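Local coordinates for protein ADP-ribosylation factor guanine nucleotide-exchange factor SEC7 (Saccharomyces cerevisiae, PDB 4OIY) that activates the small GTPase ARF1 at the trans-Golgi network as a guanine nucleotide exchange factor, here through its all-helical Sec7 domain, driving vesicle budding and Golgi traffic, at residues R110-L113 / K114-E117; K129-T132 / A133-L136. One frame throughout, in Å; residues are numbered along the deposited sequence.

Interaction 1 (R110-L113 / K114-E117); sequences RFML and KFAE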
ATOM      1  N   ARG A 110      10.137  -3.071   0.789  1.00  9.67           N
ATOM      2  CA  ARG A 110      10.189  -1.735   1.402  1.00  9.98           C
ATOM      3  C   ARG A 110       8.793  -1.258   1.818  1.00  9.51           C
ATOM      4  O   ARG A 110       8.603  -0.786   2.952  1.00  9.20           O
ATOM      5  CB  ARG A 110      10.839  -0.718   0.454  1.00 10.76           C
ATOM      6  CG  ARG A 110      12.321  -0.948   0.197  1.00 11.79           C
ATOM      7  CD  ARG A 110      12.999   0.336  -0.274  1.00 12.54           C
ATOM      8  NE  ARG A 110      12.682   0.720  -1.648  1.00 13.46           N
ATOM      9  CZ  ARG A 110      13.292   0.228  -2.726  1.00 14.16           C
ATOM     10  NH1 ARG A 110      12.939   0.644  -3.929  1.00 14.88           N
ATOM     11  NH2 ARG A 110      14.250  -0.689  -2.607  1.00 14.68           N
ATOM     12  N   PHE A 111       7.822  -1.372   0.914  1.00  9.34           N
ATOM     13  CA  PHE A 111       6.434  -1.012   1.228  1.00  9.21           C
ATOM     14  C   PHE A 111       5.900  -1.820   2.405  1.00  8.89           C
ATOM     15  O   PHE A 111       5.299  -1.263   3.334  1.00  8.92           O
ATOM     16  CB  PHE A 111       5.508  -1.256   0.038  1.00  9.23           C
ATOM     17  CG  PHE A 111       5.639  -0.254  -1.068  1.00  9.61           C
ATOM     18  CD1 PHE A 111       4.922   0.929  -1.036  1.00  9.77           C
ATOM     19  CD2 PHE A 111       6.448  -0.514  -2.158  1.00 10.09           C
ATOM     20  CE1 PHE A 111       5.017   1.837  -2.065  1.00  9.93           C
ATOM     21  CE2 PHE A 111       6.545   0.394  -3.200  1.00 10.18           C
ATOM     22  CZ  PHE A 111       5.836   1.576  -3.144  1.00 10.15           C
ATOM     23  N   MET A 112       6.090  -3.137   2.359  1.00  8.82           N
ATOM     24  CA  MET A 112       5.435  -4.011   3.316  1.00  9.14           C
ATOM     25  C   MET A 112       6.084  -3.922   4.683  1.00  9.17           C
ATOM     26  O   MET A 112       5.393  -4.061   5.694  1.00  8.64           O
ATOM     27  CB  MET A 112       5.366  -5.446   2.781  1.00  9.86           C
ATOM     28  CG  MET A 112       4.650  -5.531   1.424  1.00 10.26           C
ATOM     29  SD  MET A 112       3.116  -4.569   1.297  1.00 11.77           S
ATOM     30  CE  MET A 112       2.233  -5.403   2.588  1.00 11.48           C
ATOM     31  N   LEU A 113       7.392  -3.660   4.732  1.00  9.17           N
ATOM     32  CA  LEU A 113       8.050  -3.451   6.027  1.00  9.76           C
ATOM     33  C   LEU A 113       7.571  -2.164   6.684  1.00  9.35           C
ATOM     34  O   LEU A 113       7.300  -2.150   7.888  1.00  9.17           O
ATOM     35  CB  LEU A 113       9.578  -3.471   5.922  1.00 10.50           C
ATOM     36  CG  LEU A 113      10.311  -3.264   7.256  1.00 11.44           C
ATOM     37  CD1 LEU A 113       9.938  -4.322   8.286  1.00 11.83           C
ATOM     38  CD2 LEU A 113      11.812  -3.233   7.004  1.00 11.83           C
ATOM     39  N   LYS A 114       7.445  -1.091   5.906  1.00  9.13           N
ATOM     40  CA  LYS A 114       6.956   0.172   6.451  1.00  9.13           C
ATOM     41  C   LYS A 114       5.494   0.053   6.878  1.00  8.55           C
ATOM     42  O   LYS A 114       5.110   0.566   7.929  1.00  8.17           O
ATOM     43  CB  LYS A 114       7.119   1.302   5.443  1.00  9.99           C
ATOM     44  CG  LYS A 114       6.663   2.659   5.946  1.00 11.00           C
ATOM     45  CD  LYS A 114       7.459   3.179   7.135  1.00 12.12           C
ATOM     46  CE  LYS A 114       6.908   4.531   7.569  1.00 13.30           C
ATOM     47  NZ  LYS A 114       7.499   5.050   8.829  1.00 14.31           N
ATOM     48  N   PHE A 115       4.679  -0.616   6.064  1.00  8.17           N
ATOM     49  CA  PHE A 115       3.302  -0.914   6.453  1.00  8.25           C
ATOM     50  C   PHE A 115       3.263  -1.639   7.796  1.00  8.30           C
ATOM     51  O   PHE A 115       2.520  -1.245   8.697  1.00  8.17           O
ATOM     52  CB  PHE A 115       2.601  -1.757   5.391  1.00  8.29           C
ATOM     53  CG  PHE A 115       1.309  -2.351   5.860  1.00  8.20           C
ATOM     54  CD1 PHE A 115       0.156  -1.584   5.864  1.00  8.28           C
ATOM     55  CD2 PHE A 115       1.254  -3.650   6.341  1.00  8.14           C
ATOM     56  CE1 PHE A 115      -1.028  -2.103   6.330  1.00  8.41           C
ATOM     57  CE2 PHE A 115       0.064  -4.176   6.816  1.00  8.39           C
ATOM     58  CZ  PHE A 115      -1.076  -3.395   6.806  1.00  8.37           C
ATOM     59  N   ALA A 116       4.067  -2.689   7.929  1.00  8.34           N
ATOM     60  CA  ALA A 116       4.079  -3.500   9.151  1.00  8.86           C
ATOM     61  C   ALA A 116       4.476  -2.653  10.349  1.00  9.46           C
ATOM     62  O   ALA A 116       3.870  -2.753  11.412  1.00  9.16           O
ATOM     63  CB  ALA A 116       5.030  -4.682   8.998  1.00  8.84           C
ATOM     64  N   GLU A 117       5.490  -1.817  10.180  1.00 10.39           N
ATOM     65  CA  GLU A 117       5.950  -0.957  11.266  1.00 11.39           C
ATOM     66  C   GLU A 117       4.863   0.016  11.708  1.00 11.35           C
ATOM     67  O   GLU A 117       4.640   0.198  12.909  1.00 11.31           O
ATOM     68  CB  GLU A 117       7.232  -0.231  10.864  1.00 12.63           C
ATOM     69  CG  GLU A 117       8.432  -1.164  10.828  1.00 14.49           C
ATOM     70  CD  GLU A 117       9.636  -0.582  10.119  1.00 15.96           C
ATOM     71  OE1 GLU A 117       9.525   0.522   9.547  1.00 18.13           O
ATOM     72  OE2 GLU A 117      10.699  -1.246  10.111  1.00 17.97           O
TER
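Two successive turns in the middle of helix 105-122 of the Sec7 domain meet here, with Leu113 lying against Glu117 and Met112 against Phe115. Four i to i+4 backbone bonds join the turns: Lys114 N to Arg110 O at 3.2 Å, and Phe115 N to Phe111 O, Ala116 N to Met112 O and Glu117 N to Leu113 O, each 2.9 Å.

On the outer flank the side chains of Leu113 and Glu117 cross at a slant. Glu117 bends back over the preceding turn, its OE2 coming 3.5 Å from Leu113 CG and lying against the leucine branch, while Glu117 CG rests 3.3 Å from Leu113 O. This follows from a CG beside the backbone N (chi1 -72°) and an extended chain beyond it. Lys114 reaches away from this turn to a salt bridge with Asp79 on helix 68-79, for which its long chain is well suited.

The other flank is apolar. Met112 swings its CE to 4.3 Å from Phe115 CD2, at the limit of contact, and its unbranched chain can bend to follow Leu92 of helix 88-96 and Ser137 and Tyr138 of helix 130-148. Phe115 is buried, meeting Phe83 edge-to-face and packing on Leu92, and Phe111 stacks with Phe99. Ala116, small enough for a close helix approach, touches Ala133 of helix 130-148. A largely apolar inner face and a mixed, partly polar outer one are typical of a partly buried helix in an all-alpha domain.

Interaction 2 (K129-T132 / A133-L136); sequences KADT and AYVL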
ATOM      1  N   LYS A 129       6.000  -8.196  17.519  1.00 18.83           N
ATOM      2  CA  LYS A 129       7.055  -7.834  16.575  1.00 17.80           C
ATOM      3  C   LYS A 129       6.460  -7.409  15.242  1.00 15.85           C
ATOM      4  O   LYS A 129       5.501  -8.021  14.761  1.00 15.15           O
ATOM      5  CB  LYS A 129       7.989  -9.029  16.326  1.00 18.90           C
ATOM      6  CG  LYS A 129       8.542  -9.691  17.576  1.00 20.44           C
ATOM      7  CD  LYS A 129       9.574  -8.828  18.270  1.00 21.80           C
ATOM      8  CE  LYS A 129      10.183  -9.569  19.448  1.00 23.04           C
ATOM      9  NZ  LYS A 129      11.320  -8.819  20.040  1.00 23.76           N
ATOM     10  N   ALA A 130       7.043  -6.382  14.634  1.00 14.14           N
ATOM     11  CA  ALA A 130       6.672  -5.989  13.277  1.00 12.97           C
ATOM     12  C   ALA A 130       6.898  -7.112  12.258  1.00 12.05           C
ATOM     13  O   ALA A 130       6.170  -7.207  11.276  1.00 11.15           O
ATOM     14  CB  ALA A 130       7.429  -4.735  12.858  1.00 13.07           C
ATOM     15  N   ASP A 131       7.887  -7.970  12.494  1.00 11.89           N
ATOM     16  CA  ASP A 131       8.203  -9.052  11.553  1.00 11.78           C
ATOM     17  C   ASP A 131       6.994  -9.973  11.384  1.00 10.66           C
ATOM     18  O   ASP A 131       6.768 -10.510  10.313  1.00 10.14           O
ATOM     19  CB  ASP A 131       9.422  -9.858  12.041  1.00 12.82           C
ATOM     20  CG  ASP A 131      10.097 -10.654  10.936  1.00 14.30           C
ATOM     21  OD1 ASP A 131      10.031 -10.243   9.767  1.00 15.69           O
ATOM     22  OD2 ASP A 131      10.729 -11.689  11.249  1.00 16.39           O
ATOM     23  N   THR A 132       6.210 -10.138  12.444  1.00 10.02           N
ATOM     24  CA  THR A 132       4.996 -10.952  12.374  1.00  9.87           C
ATOM     25  C   THR A 132       3.985 -10.328  11.420  1.00  9.36           C
ATOM     26  O   THR A 132       3.440 -11.012  10.563  1.00  9.03           O
ATOM     27  CB  THR A 132       4.360 -11.101  13.760  1.00 10.26           C
ATOM     28  OG1 THR A 132       5.319 -11.670  14.662  1.00 11.19           O
ATOM     29  CG2 THR A 132       3.124 -11.976  13.703  1.00 10.39           C
ATOM     30  N   ALA A 133       3.754  -9.024  11.559  1.00  9.13           N
ATOM     31  CA  ALA A 133       2.837  -8.319  10.667  1.00  8.78           C
ATOM     32  C   ALA A 133       3.359  -8.310   9.225  1.00  8.76           C
ATOM     33  O   ALA A 133       2.592  -8.443   8.276  1.00  8.89           O
ATOM     34  CB  ALA A 133       2.590  -6.900  11.159  1.00  8.80           C
ATOM     35  N   TYR A 134       4.674  -8.167   9.079  1.00  8.78           N
ATOM     36  CA  TYR A 134       5.339  -8.176   7.782  1.00  8.77           C
ATOM     37  C   TYR A 134       5.077  -9.481   7.035  1.00  8.48           C
ATOM     38  O   TYR A 134       4.554  -9.474   5.931  1.00  8.54           O
ATOM     39  CB  TYR A 134       6.844  -7.956   7.978  1.00  8.88           C
ATOM     40  CG  TYR A 134       7.721  -8.058   6.739  1.00  9.34           C
ATOM     41  CD1 TYR A 134       7.724  -7.062   5.771  1.00  9.63           C
ATOM     42  CD2 TYR A 134       8.609  -9.116   6.583  1.00  9.90           C
ATOM     43  CE1 TYR A 134       8.555  -7.140   4.667  1.00 10.06           C
ATOM     44  CE2 TYR A 134       9.438  -9.200   5.478  1.00 10.21           C
ATOM     45  CZ  TYR A 134       9.411  -8.211   4.524  1.00 10.52           C
ATOM     46  OH  TYR A 134      10.250  -8.298   3.428  1.00 11.92           O
ATOM     47  N   VAL A 135       5.420 -10.616   7.647  1.00  8.36           N
ATOM     48  CA  VAL A 135       5.241 -11.890   6.949  1.00  8.44           C
ATOM     49  C   VAL A 135       3.775 -12.245   6.747  1.00  8.06           C
ATOM     50  O   VAL A 135       3.401 -12.821   5.722  1.00  8.56           O
ATOM     51  CB  VAL A 135       5.988 -13.069   7.610  1.00  8.57           C
ATOM     52  CG1 VAL A 135       7.483 -12.789   7.667  1.00  8.80           C
ATOM     53  CG2 VAL A 135       5.417 -13.399   8.981  1.00  8.67           C
ATOM     54  N   LEU A 136       2.937 -11.895   7.721  1.00  7.96           N
ATOM     55  CA  LEU A 136       1.513 -12.169   7.614  1.00  7.93           C
ATOM     56  C   LEU A 136       0.910 -11.416   6.434  1.00  8.13           C
ATOM     57  O   LEU A 136       0.033 -11.936   5.756  1.00  7.99           O
ATOM     58  CB  LEU A 136       0.799 -11.800   8.914  1.00  7.80           C
ATOM     59  CG  LEU A 136      -0.711 -12.058   8.974  1.00  7.84           C
ATOM     60  CD1 LEU A 136      -1.027 -13.503   8.624  1.00  7.83           C
ATOM     61  CD2 LEU A 136      -1.240 -11.716  10.356  1.00  7.93           C
TER
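The backbone of helix 130-148 enters its first turns here, with Tyr134 N bonded to Ala130 O at 2.8 Å, Val135 N to Asp131 O at 3.0 Å and nearly straight at the hydrogen (173°), and Leu136 N to Thr132 O at 3.0 Å. Lys129 precedes the helix in an extended conformation, and its carbonyl accepts a bond from Thr132 N.

Asp131 sends its carboxylate forward along the exposed flank, where OD1 comes 3.7 Å from Tyr134 CD2. OD1 approaches the ring obliquely, with the carboxylate and ring planes 23° apart. With CG opposite the backbone N (chi1 175°), the Tyr134 ring is carried away from the preceding turn towards helix 105-122, where it packs on Ala116 and Asp109; it also meets Tyr138 edge-to-face.

Val135 lays its methyls over the carbonyls of the turn before: CG2, standing between the backbone N and the carbonyl carbon, lies 3.5 Å from both Asp131 O and Thr132 O, while CG1 lies 3.6 Å from Asp131 O and looks toward Asp131 OD1. Replacing Val135 by an alanine would remove both methyls, and would probably leave these carbonyls less shielded and open a gap against Ile168. Thr132 is buried, and its OG1 finds a partner in the carbonyl of Ile168, so a short hydroxyl side chain suits the place. Small Ala133 packs on Ile88 of helix 88-96, while Leu136 turns its larger side chain to Leu179 and Leu182.

Between the side chains themselves the contact is thus chiefly van der Waals, with a carboxylate near an aromatic C-H that may be slightly favourable electrostatically, and its directional strength comes from the backbone bonds.

In the fold
Helices 105-122 and 130-148 follow each other in the chain, and interactions 1 and 2 are local contacts on each, with centres about 9 Å apart. They meet where Ala116 CB lies 3.5 Å from Tyr134 N and Leu113 N lies 3.6 Å from Tyr134 CD1, so the Ala116 methyl and the backbone at Met112 and Leu113 lie against Tyr134. Interaction 1 sits nearer the centre of the chain and has an aromatic, sulphur-containing inner face; interaction 2 lies farther out, at a helix start, with buried Thr132, Ala133 and Leu136 on one side and exposed Asp131 on another. In the first, the ammonium of Lys114 is engaged by helix 68-79, whereas the buried hydroxyl of the second is tied to a loop.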